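Local coordinates for peptide methionine sulfoxide reductase msrA/msrB (Neisseria meningitidis, PDB 3BQG), which catalyses the reduction of methionine sulfoxide in peptides to methionine, probably by way of a sulfenic acid intermediate, here as the MsrA domain of PilB, at residues D70-V78 with I156-P166; V46-T56 with T93-Y101. The protein carries 1 engineered substitution. All coordinates share one frame; numbering follows the deposited sequence.

Interaction 1. Residues D70-V78 with I156-P166; sequences DILQYFFRV and IDIRKADEPLP
D70 lays its CB against the CD1 methyl of L165 at 3.5 Å, while its OD2 turns back to accept from the backbone N of S67. One helical turn on, Q73 adds the flank of its CB to the other methyl of L165, CD2. The Y74 ring takes that same CD2 squarely over one face, in a CH-pi contact 3.8 Å from its centroid and 8° off the normal. The Y74 hydroxyl meets a water at 2.9 Å, and this water donates to A161 O at 2.7 Å. The C-terminal tail that follows helix 145-148 is laid along helix 68-78 in the alpha+beta fold of MsrA, while I71 and F75 of the same helix pack on strand 3-10. The R77 chain runs out straight (chi1 177°) until a bend at chi3, and NH1 then donates to two carbonyls lying close to the guanidinium plane: K160 O at 2.8 Å, nearly in line with its C=O, and E163 O at 2.8 Å, which it meets from above the carbonyl plane. Over one face of the guanidinium lies Y74 CD1, toward its margin, and over the opposite face E163 OE1, its charge near but with no N-H aimed at it. V78 ends the row by setting CB on I156 CG2 at 3.5 Å, the two side chains crossing at about a right angle, with Y19 of helix 14-21 packed alongside.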
loop_
_atom_site.group_PDB
_atom_site.type_symbol
_atom_site.label_atom_id
_atom_site.label_comp_id
_atom_site.label_asym_id
_atom_site.label_seq_id
_atom_site.Cartn_x
_atom_site.Cartn_y
_atom_site.Cartn_z
ATOM N N ASP A 70 13.713 1.762 -0.464
ATOM C CA ASP A 70 13.385 1.998 -1.867
ATOM C C ASP A 70 11.880 1.827 -2.023
ATOM O O ASP A 70 11.208 2.665 -2.625
ATOM C CB ASP A 70 14.092 1.000 -2.791
ATOM C CG ASP A 70 15.602 1.106 -2.737
ATOM O OD1 ASP A 70 16.122 2.185 -2.375
ATOM O OD2 ASP A 70 16.271 0.106 -3.072
ATOM N N ILE A 71 11.354 0.734 -1.472
ATOM C CA ILE A 71 9.918 0.457 -1.549
ATOM C C ILE A 71 9.112 1.605 -0.939
ATOM O O ILE A 71 8.084 2.012 -1.485
ATOM C CB ILE A 71 9.554 -0.851 -0.808
ATOM C CG1 ILE A 71 10.167 -2.056 -1.531
ATOM C CG2 ILE A 71 8.037 -0.994 -0.717
ATOM C CD1 ILE A 71 9.607 -2.295 -2.933
ATOM N N LEU A 72 9.577 2.126 0.195
ATOM C CA LEU A 72 8.872 3.222 0.846
ATOM C C LEU A 72 8.925 4.511 0.023
ATOM O O LEU A 72 7.953 5.271 -0.007
ATOM C CB LEU A 72 9.430 3.458 2.253
ATOM C CG LEU A 72 9.191 2.300 3.233
ATOM C CD1 LEU A 72 9.723 2.667 4.614
ATOM C CD2 LEU A 72 7.697 1.990 3.313
ATOM N N GLN A 73 10.046 4.764 -0.648
ATOM C CA GLN A 73 10.145 5.967 -1.468
ATOM C C GLN A 73 9.138 5.898 -2.618
ATOM O O GLN A 73 8.482 6.891 -2.931
ATOM C CB GLN A 73 11.568 6.141 -2.007
ATOM C CG GLN A 73 12.604 6.354 -0.909
ATOM C CD GLN A 73 12.275 7.544 -0.015
ATOM O OE1 GLN A 73 12.158 7.410 1.204
ATOM N NE2 GLN A 73 12.128 8.713 -0.621
ATOM N N TYR A 74 9.009 4.729 -3.240
ATOM C CA TYR A 74 8.046 4.552 -4.328
ATOM C C TYR A 74 6.634 4.789 -3.784
ATOM O O TYR A 74 5.777 5.355 -4.463
ATOM C CB TYR A 74 8.136 3.131 -4.900
ATOM C CG TYR A 74 9.262 2.927 -5.895
ATOM C CD1 TYR A 74 9.250 3.576 -7.132
ATOM C CD2 TYR A 74 10.317 2.059 -5.617
ATOM C CE1 TYR A 74 10.256 3.362 -8.072
ATOM C CE2 TYR A 74 11.333 1.834 -6.551
ATOM C CZ TYR A 74 11.291 2.488 -7.777
ATOM O OH TYR A 74 12.267 2.258 -8.719
ATOM N N PHE A 75 6.410 4.341 -2.553
ATOM C CA PHE A 75 5.121 4.498 -1.882
ATOM C C PHE A 75 4.801 5.982 -1.734
ATOM O O PHE A 75 3.749 6.446 -2.179
ATOM C CB PHE A 75 5.188 3.841 -0.497
ATOM C CG PHE A 75 3.918 3.942 0.300
ATOM C CD1 PHE A 75 2.755 3.310 -0.128
ATOM C CD2 PHE A 75 3.903 4.622 1.515
ATOM C CE1 PHE A 75 1.594 3.353 0.644
ATOM C CE2 PHE A 75 2.743 4.673 2.298
ATOM C CZ PHE A 75 1.589 4.032 1.861
ATOM N N PHE A 76 5.724 6.719 -1.117
ATOM C CA PHE A 76 5.557 8.154 -0.880
ATOM C C PHE A 76 5.409 8.994 -2.141
ATOM O O PHE A 76 4.879 10.102 -2.090
ATOM C CB PHE A 76 6.733 8.712 -0.066
ATOM C CG PHE A 76 6.849 8.144 1.321
ATOM C CD1 PHE A 76 5.729 8.027 2.139
ATOM C CD2 PHE A 76 8.082 7.730 1.811
ATOM C CE1 PHE A 76 5.836 7.504 3.432
ATOM C CE2 PHE A 76 8.201 7.208 3.098
ATOM C CZ PHE A 76 7.076 7.092 3.908
ATOM N N ARG A 77 5.900 8.483 -3.264
ATOM C CA ARG A 77 5.815 9.209 -4.522
ATOM C C ARG A 77 4.379 9.391 -5.004
ATOM O O ARG A 77 4.049 10.404 -5.620
ATOM C CB ARG A 77 6.623 8.480 -5.603
ATOM C CG ARG A 77 6.533 9.113 -6.983
ATOM C CD ARG A 77 7.377 8.351 -8.003
ATOM N NE ARG A 77 8.796 8.343 -7.655
ATOM C CZ ARG A 77 9.721 7.655 -8.318
ATOM N NH1 ARG A 77 9.372 6.922 -9.364
ATOM N NH2 ARG A 77 10.991 7.690 -7.934
ATOM N N VAL A 78 3.517 8.425 -4.702
ATOM C CA VAL A 78 2.141 8.488 -5.174
ATOM C C VAL A 78 1.027 8.529 -4.126
ATOM O O VAL A 78 -0.142 8.713 -4.470
ATOM C CB VAL A 78 1.872 7.314 -6.141
ATOM C CG1 VAL A 78 2.845 7.392 -7.327
ATOM C CG2 VAL A 78 2.038 5.992 -5.416
ATOM N N ILE A 156 -4.016 7.018 -9.047
ATOM C CA ILE A 156 -2.570 7.125 -9.202
ATOM C C ILE A 156 -2.124 7.046 -10.661
ATOM O O ILE A 156 -2.636 6.240 -11.429
ATOM C CB ILE A 156 -1.852 6.002 -8.423
ATOM C CG1 ILE A 156 -2.233 6.065 -6.939
ATOM C CG2 ILE A 156 -0.339 6.128 -8.594
ATOM C CD1 ILE A 156 -1.690 4.916 -6.118
ATOM N N ASP A 157 -1.174 7.899 -11.034
ATOM C CA ASP A 157 -0.628 7.906 -12.386
ATOM C C ASP A 157 0.425 6.806 -12.380
ATOM O O ASP A 157 1.601 7.058 -12.107
ATOM C CB ASP A 157 0.027 9.254 -12.698
ATOM C CG ASP A 157 0.558 9.331 -14.127
ATOM O OD1 ASP A 157 0.624 8.285 -14.808
ATOM O OD2 ASP A 157 0.918 10.445 -14.562
ATOM N N ILE A 158 -0.010 5.586 -12.670
ATOM C CA ILE A 158 0.876 4.434 -12.669
ATOM C C ILE A 158 2.179 4.648 -13.438
ATOM O O ILE A 158 3.181 3.982 -13.170
ATOM C CB ILE A 158 0.125 3.193 -13.211
ATOM C CG1 ILE A 158 -1.142 2.969 -12.381
ATOM C CG2 ILE A 158 1.001 1.959 -13.121
ATOM C CD1 ILE A 158 -0.889 2.913 -10.893
ATOM N N ARG A 159 2.170 5.582 -14.385
ATOM C CA ARG A 159 3.356 5.873 -15.189
ATOM C C ARG A 159 4.532 6.274 -14.300
ATOM O O ARG A 159 5.682 5.924 -14.569
ATOM C CB ARG A 159 3.081 7.029 -16.152
ATOM C CG ARG A 159 1.841 6.895 -17.018
ATOM C CD ARG A 159 1.620 8.205 -17.776
ATOM N NE ARG A 159 0.506 8.233 -18.730
ATOM C CZ ARG A 159 -0.227 7.188 -19.115
ATOM N NH1 ARG A 159 -1.204 7.363 -19.999
ATOM N NH2 ARG A 159 -0.009 5.975 -18.620
ATOM N N LYS A 160 4.229 7.026 -13.245
ATOM C CA LYS A 160 5.237 7.513 -12.310
ATOM C C LYS A 160 6.127 6.429 -11.710
ATOM O O LYS A 160 7.148 6.732 -11.096
ATOM C CB LYS A 160 4.562 8.298 -11.188
ATOM C CG LYS A 160 3.826 9.535 -11.674
ATOM C CD LYS A 160 3.357 10.393 -10.509
ATOM C CE LYS A 160 2.680 11.670 -11.001
ATOM N NZ LYS A 160 2.251 12.558 -9.881
ATOM N N ALA A 161 5.748 5.169 -11.882
ATOM C CA ALA A 161 6.550 4.075 -11.346
ATOM C C ALA A 161 7.849 3.937 -12.136
ATOM O O ALA A 161 8.839 3.403 -11.632
ATOM C CB ALA A 161 5.764 2.767 -11.401
ATOM N N ASP A 162 7.837 4.437 -13.369
ATOM C CA ASP A 162 8.995 4.360 -14.254
ATOM C C ASP A 162 10.137 5.288 -13.866
ATOM O O ASP A 162 11.288 5.046 -14.230
ATOM C CB ASP A 162 8.572 4.654 -15.694
ATOM C CG ASP A 162 7.389 3.816 -16.132
ATOM O OD1 ASP A 162 7.403 2.587 -15.899
ATOM O OD2 ASP A 162 6.444 4.385 -16.716
ATOM N N GLU A 163 9.827 6.356 -13.143
ATOM C CA GLU A 163 10.866 7.280 -12.720
ATOM C C GLU A 163 11.851 6.547 -11.822
ATOM O O GLU A 163 11.456 5.828 -10.902
ATOM C CB GLU A 163 10.256 8.465 -11.969
ATOM C CG GLU A 163 9.612 9.504 -12.869
ATOM C CD GLU A 163 8.848 10.556 -12.089
ATOM O OE1 GLU A 163 9.334 10.976 -11.016
ATOM O OE2 GLU A 163 7.765 10.971 -12.557
ATOM N N PRO A 164 13.153 6.705 -12.090
ATOM C CA PRO A 164 14.180 6.043 -11.285
ATOM C C PRO A 164 14.305 6.732 -9.934
ATOM O O PRO A 164 14.053 7.931 -9.823
ATOM C CB PRO A 164 15.432 6.216 -12.134
ATOM C CG PRO A 164 15.216 7.574 -12.733
ATOM C CD PRO A 164 13.765 7.508 -13.164
ATOM N N LEU A 165 14.684 5.977 -8.907
ATOM C CA LEU A 165 14.847 6.556 -7.580
ATOM C C LEU A 165 16.076 7.457 -7.573
ATOM O O LEU A 165 17.130 7.083 -8.088
ATOM C CB LEU A 165 15.010 5.461 -6.522
ATOM C CG LEU A 165 13.783 4.622 -6.158
ATOM C CD1 LEU A 165 14.147 3.661 -5.038
ATOM C CD2 LEU A 165 12.645 5.531 -5.726
ATOM N N PRO A 166 15.952 8.661 -6.989
ATOM C CA PRO A 166 17.046 9.632 -6.905
ATOM C C PRO A 166 18.312 9.044 -6.291
ATOM O O PRO A 166 18.648 9.447 -5.158
ATOM C CB PRO A 166 16.451 10.746 -6.049
ATOM C CG PRO A 166 15.001 10.705 -6.427
ATOM C CD PRO A 166 14.719 9.221 -6.405
HETATM O O HOH W 1 11.346 2.527 -11.431
#

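Interaction 2. Residues V46-T56 with T93-Y101; sequences VSYRHTGHAET and TQYRSGVYY
A54 and Q94 bring their backbones together, CA to CA 4.0 Å, where the turn ahead of strand 97-101 meets the start of strand 54-62. E55 N donates to Q94 O at 2.7 Å in an almost straight bond (174°), and Q94 CA returns a CA-H...O contact to H53 O. This is a local link and no sheet ladder, because strand 3-10 separates the two strands in the mixed sheet. R96 ties the backbone further: its NH1 donates to G52 O at 2.9 Å, from above the carbonyl plane, and also to T93 O, which R96 N approaches from the opposite face. The methyl of A54 sits over the centre of the guanidinium, and NE of R96 forms a salt bridge with E128.

The side chain of Q94, with chi1 at 85° and extended beyond CG, carries its amide across to S47 and E55. Both hydrogens of NE2 are used close to the amide plane: one bond goes to S47 OG, whose other partner is Y43 O, and one to E55 OE2 at 2.9 Å, on the anti side of the carboxylate. With both N-H groups engaged, the amide is held in its rotation. E55 also accepts at OE1 from the N of F13, next to the oxidised C12 of the MsrA GCFWG motif, consistent with E55 and Y95 lining the active site. Y95 CE1 lies 3.6 Å from E55 OE2, the ring and carboxylate planes 66° apart, and a water bridges them, donating to E55 OE2 at 2.6 Å and accepting from Y95 OH at 2.6 Å. Farther along, Y100 presents its CE2 edge to T56 OG1, both side chains packing on Y7 of strand 3-10, and Y100 OH bonds to E128.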
loop_
_atom_site.group_PDB
_atom_site.type_symbol
_atom_site.label_atom_id
_atom_site.label_comp_id
_atom_site.label_asym_id
_atom_site.label_seq_id
_atom_site.Cartn_x
_atom_site.Cartn_y
_atom_site.Cartn_z
ATOM N N VAL A 46 -16.074 -5.210 3.873
ATOM C CA VAL A 46 -15.238 -4.046 4.132
ATOM C C VAL A 46 -15.906 -2.731 3.733
ATOM O O VAL A 46 -15.966 -1.787 4.524
ATOM C CB VAL A 46 -13.895 -4.156 3.363
ATOM C CG1 VAL A 46 -12.995 -2.963 3.695
ATOM C CG2 VAL A 46 -13.203 -5.471 3.712
ATOM N N SER A 47 -16.409 -2.682 2.503
ATOM C CA SER A 47 -17.039 -1.479 1.967
ATOM C C SER A 47 -18.379 -1.100 2.575
ATOM O O SER A 47 -18.688 0.084 2.715
ATOM C CB SER A 47 -17.228 -1.619 0.450
ATOM O OG SER A 47 -16.025 -1.987 -0.202
ATOM N N TYR A 48 -19.173 -2.098 2.949
ATOM C CA TYR A 48 -20.502 -1.820 3.468
ATOM C C TYR A 48 -20.846 -2.333 4.857
ATOM O O TYR A 48 -21.827 -1.879 5.448
ATOM C CB TYR A 48 -21.539 -2.330 2.459
ATOM C CG TYR A 48 -21.296 -1.814 1.057
ATOM C CD1 TYR A 48 -21.356 -0.447 0.778
ATOM C CD2 TYR A 48 -20.960 -2.681 0.019
ATOM C CE1 TYR A 48 -21.083 0.044 -0.502
ATOM C CE2 TYR A 48 -20.682 -2.201 -1.265
ATOM C CZ TYR A 48 -20.746 -0.838 -1.514
ATOM O OH TYR A 48 -20.468 -0.349 -2.770
ATOM N N ARG A 49 -20.063 -3.266 5.392
ATOM C CA ARG A 49 -20.371 -3.791 6.716
ATOM C C ARG A 49 -19.386 -3.406 7.813
ATOM O O ARG A 49 -19.245 -4.107 8.813
ATOM C CB ARG A 49 -20.545 -5.308 6.640
ATOM C CG ARG A 49 -21.736 -5.701 5.777
ATOM C CD ARG A 49 -21.813 -7.191 5.529
ATOM N NE ARG A 49 -22.903 -7.507 4.609
ATOM C CZ ARG A 49 -22.768 -8.260 3.521
ATOM N NH1 ARG A 49 -23.813 -8.499 2.734
ATOM N NH2 ARG A 49 -21.584 -8.773 3.215
ATOM N N HIS A 50 -18.718 -2.278 7.606
ATOM C CA HIS A 50 -17.768 -1.715 8.556
ATOM C C HIS A 50 -16.875 -2.686 9.330
ATOM O O HIS A 50 -16.795 -2.622 10.554
ATOM C CB HIS A 50 -18.535 -0.825 9.537
ATOM C CG HIS A 50 -19.217 0.335 8.881
ATOM N ND1 HIS A 50 -18.559 1.506 8.572
ATOM C CD2 HIS A 50 -20.482 0.481 8.418
ATOM C CE1 HIS A 50 -19.388 2.324 7.947
ATOM N NE2 HIS A 50 -20.562 1.724 7.841
ATOM N N THR A 51 -16.191 -3.575 8.620
ATOM C CA THR A 51 -15.304 -4.518 9.281
ATOM C C THR A 51 -14.011 -3.821 9.741
ATOM O O THR A 51 -13.268 -4.360 10.563
ATOM C CB THR A 51 -14.960 -5.695 8.356
ATOM O OG1 THR A 51 -14.423 -5.195 7.129
ATOM C CG2 THR A 51 -16.198 -6.532 8.067
ATOM N N GLY A 52 -13.749 -2.632 9.196
ATOM C CA GLY A 52 -12.576 -1.856 9.583
ATOM C C GLY A 52 -11.258 -2.091 8.867
ATOM O O GLY A 52 -10.254 -1.455 9.195
ATOM N N HIS A 53 -11.247 -2.996 7.894
ATOM C CA HIS A 53 -10.035 -3.316 7.138
ATOM C C HIS A 53 -9.617 -2.182 6.217
ATOM O O HIS A 53 -10.446 -1.406 5.752
ATOM C CB HIS A 53 -10.260 -4.562 6.267
ATOM C CG HIS A 53 -10.601 -5.791 7.043
ATOM N ND1 HIS A 53 -9.666 -6.752 7.364
ATOM C CD2 HIS A 53 -11.773 -6.213 7.574
ATOM C CE1 HIS A 53 -10.248 -7.715 8.055
ATOM N NE2 HIS A 53 -11.527 -7.412 8.195
ATOM N N ALA A 54 -8.324 -2.113 5.935
ATOM C CA ALA A 54 -7.792 -1.104 5.031
ATOM C C ALA A 54 -7.472 -1.803 3.709
ATOM O O ALA A 54 -6.970 -2.933 3.709
ATOM C CB ALA A 54 -6.524 -0.514 5.611
ATOM N N GLU A 55 -7.776 -1.161 2.582
ATOM C CA GLU A 55 -7.433 -1.769 1.306
ATOM C C GLU A 55 -5.912 -1.691 1.293
ATOM O O GLU A 55 -5.322 -0.615 1.421
ATOM C CB GLU A 55 -8.084 -1.013 0.147
ATOM C CG GLU A 55 -9.524 -1.489 -0.074
ATOM C CD GLU A 55 -10.210 -0.840 -1.254
ATOM O OE1 GLU A 55 -9.529 -0.535 -2.254
ATOM O OE2 GLU A 55 -11.446 -0.652 -1.186
ATOM N N THR A 56 -5.289 -2.852 1.169
ATOM C CA THR A 56 -3.840 -2.963 1.240
ATOM C C THR A 56 -3.262 -3.799 0.109
ATOM O O THR A 56 -3.940 -4.656 -0.456
ATOM C CB THR A 56 -3.456 -3.615 2.602
ATOM O OG1 THR A 56 -4.016 -2.838 3.673
ATOM C CG2 THR A 56 -1.948 -3.707 2.768
ATOM N N THR A 93 -12.326 4.708 6.317
ATOM C CA THR A 93 -11.184 4.054 6.944
ATOM C C THR A 93 -10.547 2.995 6.050
ATOM O O THR A 93 -9.400 2.623 6.265
ATOM C CB THR A 93 -11.557 3.380 8.294
ATOM O OG1 THR A 93 -12.625 2.448 8.089
ATOM C CG2 THR A 93 -11.971 4.422 9.315
ATOM N N GLN A 94 -11.278 2.501 5.051
ATOM C CA GLN A 94 -10.718 1.474 4.176
ATOM C C GLN A 94 -9.694 2.043 3.192
ATOM O O GLN A 94 -9.005 1.288 2.501
ATOM C CB GLN A 94 -11.833 0.736 3.423
ATOM C CG GLN A 94 -12.320 1.386 2.140
ATOM C CD GLN A 94 -13.634 0.785 1.657
ATOM O OE1 GLN A 94 -14.703 1.118 2.174
ATOM N NE2 GLN A 94 -13.560 -0.116 0.671
ATOM N N TYR A 95 -9.594 3.373 3.144
ATOM C CA TYR A 95 -8.648 4.057 2.267
ATOM C C TYR A 95 -7.571 4.777 3.086
ATOM O O TYR A 95 -6.837 5.612 2.552
ATOM C CB TYR A 95 -9.378 5.077 1.373
ATOM C CG TYR A 95 -10.466 4.467 0.509
ATOM C CD1 TYR A 95 -10.156 3.527 -0.470
ATOM C CD2 TYR A 95 -11.807 4.804 0.697
ATOM C CE1 TYR A 95 -11.152 2.934 -1.239
ATOM C CE2 TYR A 95 -12.816 4.217 -0.068
ATOM C CZ TYR A 95 -12.478 3.282 -1.030
ATOM O OH TYR A 95 -13.465 2.677 -1.770
ATOM N N ARG A 96 -7.481 4.457 4.378
ATOM C CA ARG A 96 -6.488 5.079 5.251
ATOM C C ARG A 96 -5.086 4.677 4.805
ATOM O O ARG A 96 -4.908 3.605 4.223
ATOM C CB ARG A 96 -6.716 4.659 6.717
ATOM C CG ARG A 96 -6.431 3.185 7.058
ATOM C CD ARG A 96 -6.689 2.940 8.546
ATOM N NE ARG A 96 -6.458 1.564 8.995
ATOM C CZ ARG A 96 -7.346 0.571 8.901
ATOM N NH1 ARG A 96 -8.543 0.781 8.369
ATOM N NH2 ARG A 96 -7.038 -0.635 9.360
ATOM N N SER A 97 -4.097 5.530 5.061
ATOM C CA SER A 97 -2.725 5.209 4.673
ATOM C C SER A 97 -2.000 4.481 5.798
ATOM O O SER A 97 -2.233 4.738 6.979
ATOM C CB SER A 97 -1.942 6.478 4.300
ATOM O OG SER A 97 -1.840 7.373 5.399
ATOM N N GLY A 98 -1.126 3.558 5.423
ATOM C CA GLY A 98 -0.381 2.832 6.426
ATOM C C GLY A 98 0.626 1.861 5.857
ATOM O O GLY A 98 0.521 1.435 4.704
ATOM N N VAL A 99 1.621 1.531 6.676
ATOM C CA VAL A 99 2.658 0.574 6.304
ATOM C C VAL A 99 2.589 -0.478 7.423
ATOM O O VAL A 99 2.717 -0.131 8.600
ATOM C CB VAL A 99 4.061 1.243 6.294
ATOM C CG1 VAL A 99 5.131 0.200 5.982
ATOM C CG2 VAL A 99 4.093 2.388 5.261
ATOM N N TYR A 100 2.376 -1.743 7.073
ATOM C CA TYR A 100 2.281 -2.796 8.081
ATOM C C TYR A 100 3.373 -3.828 7.857
ATOM O O TYR A 100 3.625 -4.260 6.735
ATOM C CB TYR A 100 0.890 -3.442 8.050
ATOM C CG TYR A 100 -0.233 -2.422 8.012
ATOM C CD1 TYR A 100 -0.360 -1.450 9.007
ATOM C CD2 TYR A 100 -1.137 -2.397 6.949
ATOM C CE1 TYR A 100 -1.369 -0.465 8.935
ATOM C CE2 TYR A 100 -2.144 -1.424 6.866
ATOM C CZ TYR A 100 -2.251 -0.465 7.854
ATOM O OH TYR A 100 -3.221 0.509 7.725
ATOM N N TYR A 101 4.011 -4.245 8.940
ATOM C CA TYR A 101 5.128 -5.179 8.850
ATOM C C TYR A 101 4.964 -6.474 9.644
ATOM O O TYR A 101 4.225 -6.524 10.624
ATOM C CB TYR A 101 6.385 -4.458 9.325
ATOM C CG TYR A 101 6.215 -3.877 10.707
ATOM C CD1 TYR A 101 6.365 -4.674 11.844
ATOM C CD2 TYR A 101 5.825 -2.549 10.887
ATOM C CE1 TYR A 101 6.125 -4.164 13.116
ATOM C CE2 TYR A 101 5.584 -2.036 12.154
ATOM C CZ TYR A 101 5.730 -2.843 13.267
ATOM O OH TYR A 101 5.464 -2.340 14.519
HETATM O O HOH W 2 -12.370 -0.051 6.950
HETATM O O HOH W 3 -5.716 2.211 1.873
HETATM O O HOH W 4 -12.843 0.521 -3.027
#

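Overall arrangement
Interactions 1 and 2 lie on opposite sides of the chain's centre, their own centres about 22 Å apart, and their segments alternate along the sequence: strand 54-62 leads into helix 68-78, and strand 97-101 comes before the 156-166 tail. They nevertheless touch through the core, where F75 CE2 packs on V99 CG2 at 4.0 Å and L72 CD2 on V99 CG1 at 4.1 Å. Interaction 2 probably lines the active site around C12, found here as S-hydroxycysteine. Helix 14-21, which starts just after that cysteine, carries Y19 to interaction 1, where it packs against both the helix and the tail.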